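Local structure of 5-nitroimidazole antibiotic resistance protein (Bacteroides thetaiotaomicron, 2FG9) at residues C41-T46 against N84-T89. The protein binds FAD and is probably a flavin-dependent oxidoreductase of the pyridoxamine 5'-phosphate oxidase family, with a putative role in resistance to 5-nitroimidazole antibiotics. Numbering follows the deposited sequence.
Sequences CFVGIT and NNVCIT
Phe42 and Thr89 exchange two backbone hydrogen bonds, Phe42 N to Thr89 O and Thr89 N to Phe42 O, each 3.0 Å long. Gly44 and Cys87 repeat the pattern: Gly44 N reaches Cys87 O at 2.8 Å in a nearly straight bond (170° at the hydrogen), and Cys87 N returns to Gly44 O. Between these pairs lies the non-hydrogen-bonded pair Val43 and Ile88, their CA atoms 4.5 Å apart. Beyond Gly44 and Cys87 the strands splay, and a water bridges the gap, accepting from Thr46 N and donating to Asn85 O at 2.6 Å.

Val43, Ile45, Val86 and Ile88 share one face; their beta-branching suits extended backbone, their hydrocarbon ends a buried surface. Val43 holds CG1 anti to its own N (chi1 -176°), carrying that methyl towards the neighbouring strand, where it touches Ile88 CG1 and Val86 CB, 4.1 Å from each. At the start of strand 41-46, the short, weakly polar Cys41 brings SG within 3.4 Å of Ile88 CG2. On the other face Phe42 turns its ring edge to Thr89 O, and Gly44 adds no bulk beside Cys87.

This antiparallel pair belongs to the family's split beta-barrel. Leu66, Leu68 and helix 75-82 pack over the aliphatic face; on the other, Phe42 stacks on Phe42 of the second subunit, and Thr89, near a bound FAD, uses its hydroxyl OG1 to hydrogen-bond Val54 O of that subunit. Strands 52-62 and 106-123 flank the pair.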
loop_
_atom_site.group_PDB
_atom_site.type_symbol
_atom_site.label_atom_id
_atom_site.label_comp_id
_atom_site.label_asym_id
_atom_site.label_seq_id
_atom_site.Cartn_x
_atom_site.Cartn_y
_atom_site.Cartn_z
ATOM N N CYS A 41 15.086 -5.126 16.663
ATOM C CA CYS A 41 15.207 -4.556 17.964
ATOM C C CYS A 41 16.574 -3.902 18.025
ATOM O O CYS A 41 17.465 -4.205 17.207
ATOM C CB CYS A 41 15.022 -5.635 19.025
ATOM S SG CYS A 41 16.400 -6.740 19.279
ATOM N N PHE A 42 16.709 -2.975 18.961
ATOM C CA PHE A 42 17.932 -2.222 19.142
ATOM C C PHE A 42 18.514 -2.566 20.483
ATOM O O PHE A 42 17.940 -2.282 21.517
ATOM C CB PHE A 42 17.657 -0.709 18.927
ATOM C CG PHE A 42 17.157 -0.437 17.540
ATOM C CD1 PHE A 42 15.876 -0.754 17.196
ATOM C CD2 PHE A 42 18.005 0.011 16.562
ATOM C CE1 PHE A 42 15.424 -0.555 15.926
ATOM C CE2 PHE A 42 17.561 0.183 15.280
ATOM C CZ PHE A 42 16.276 -0.093 14.957
ATOM N N VAL A 43 19.646 -3.258 20.437
ATOM C CA VAL A 43 20.293 -3.793 21.603
ATOM C C VAL A 43 21.383 -2.816 22.050
ATOM O O VAL A 43 22.345 -2.556 21.314
ATOM C CB VAL A 43 20.904 -5.194 21.310
ATOM C CG1 VAL A 43 21.489 -5.804 22.568
ATOM C CG2 VAL A 43 19.865 -6.116 20.685
ATOM N N GLY A 44 21.197 -2.282 23.253
ATOM C CA GLY A 44 22.185 -1.467 23.925
ATOM C C GLY A 44 23.094 -2.319 24.787
ATOM O O GLY A 44 22.619 -3.132 25.603
ATOM N N ILE A 45 24.401 -2.115 24.599
ATOM C CA ILE A 45 25.450 -2.791 25.335
ATOM C C ILE A 45 26.420 -1.678 25.775
ATOM O O ILE A 45 26.675 -0.730 25.008
ATOM C CB ILE A 45 26.199 -3.731 24.394
ATOM C CG1 ILE A 45 25.222 -4.598 23.613
ATOM C CG2 ILE A 45 27.161 -4.595 25.125
ATOM C CD1 ILE A 45 25.878 -5.422 22.530
ATOM N N THR A 46 26.957 -1.780 26.988
ATOM C CA THR A 46 28.006 -0.872 27.418
ATOM C C THR A 46 29.295 -1.364 26.831
ATOM O O THR A 46 29.604 -2.549 26.921
ATOM C CB THR A 46 28.105 -0.802 28.917
ATOM O OG1 THR A 46 26.825 -0.424 29.429
ATOM C CG2 THR A 46 29.143 0.251 29.330
ATOM N N ASN A 84 27.159 -8.160 30.709
ATOM C CA ASN A 84 26.150 -8.800 29.897
ATOM C C ASN A 84 24.749 -8.211 30.092
ATOM O O ASN A 84 23.762 -8.779 29.606
ATOM C CB ASN A 84 26.168 -10.325 30.061
ATOM C CG ASN A 84 25.656 -10.791 31.418
ATOM O OD1 ASN A 84 25.669 -10.061 32.371
ATOM N ND2 ASN A 84 25.190 -12.023 31.481
ATOM N N ASN A 85 24.661 -7.092 30.808
ATOM C CA ASN A 85 23.394 -6.360 30.875
ATOM C C ASN A 85 23.104 -5.633 29.568
ATOM O O ASN A 85 23.953 -4.875 29.078
ATOM C CB ASN A 85 23.426 -5.349 32.000
ATOM C CG ASN A 85 23.438 -6.006 33.329
ATOM O OD1 ASN A 85 22.417 -6.507 33.777
ATOM N ND2 ASN A 85 24.605 -6.067 33.951
ATOM N N VAL A 86 21.915 -5.872 29.017
ATOM C CA VAL A 86 21.503 -5.240 27.781
ATOM C C VAL A 86 20.150 -4.562 27.938
ATOM O O VAL A 86 19.315 -5.015 28.716
ATOM C CB VAL A 86 21.449 -6.244 26.629
ATOM C CG1 VAL A 86 22.850 -6.748 26.325
ATOM C CG2 VAL A 86 20.515 -7.431 26.951
ATOM N N CYS A 87 19.944 -3.478 27.189
ATOM C CA CYS A 87 18.648 -2.820 27.112
ATOM C C CYS A 87 18.166 -2.963 25.660
ATOM O O CYS A 87 18.792 -2.478 24.730
ATOM C CB CYS A 87 18.755 -1.362 27.562
ATOM S SG CYS A 87 17.173 -0.510 27.639
ATOM N N ILE A 88 17.089 -3.709 25.466
ATOM C CA ILE A 88 16.621 -4.001 24.146
ATOM C C ILE A 88 15.306 -3.276 23.902
ATOM O O ILE A 88 14.319 -3.501 24.584
ATOM C CB ILE A 88 16.473 -5.505 23.938
ATOM C CG1 ILE A 88 17.788 -6.212 24.280
ATOM C CG2 ILE A 88 16.031 -5.770 22.495
ATOM C CD1 ILE A 88 17.792 -7.717 24.116
ATOM N N THR A 89 15.317 -2.412 22.897
ATOM C CA THR A 89 14.233 -1.466 22.641
ATOM C C THR A 89 13.594 -1.677 21.291
ATOM O O THR A 89 14.251 -2.068 20.326
ATOM C CB THR A 89 14.776 -0.050 22.763
ATOM O OG1 THR A 89 15.250 0.138 24.101
ATOM C CG2 THR A 89 13.728 0.973 22.507
HETATM O O HOH W 1 26.408 -4.101 28.505
#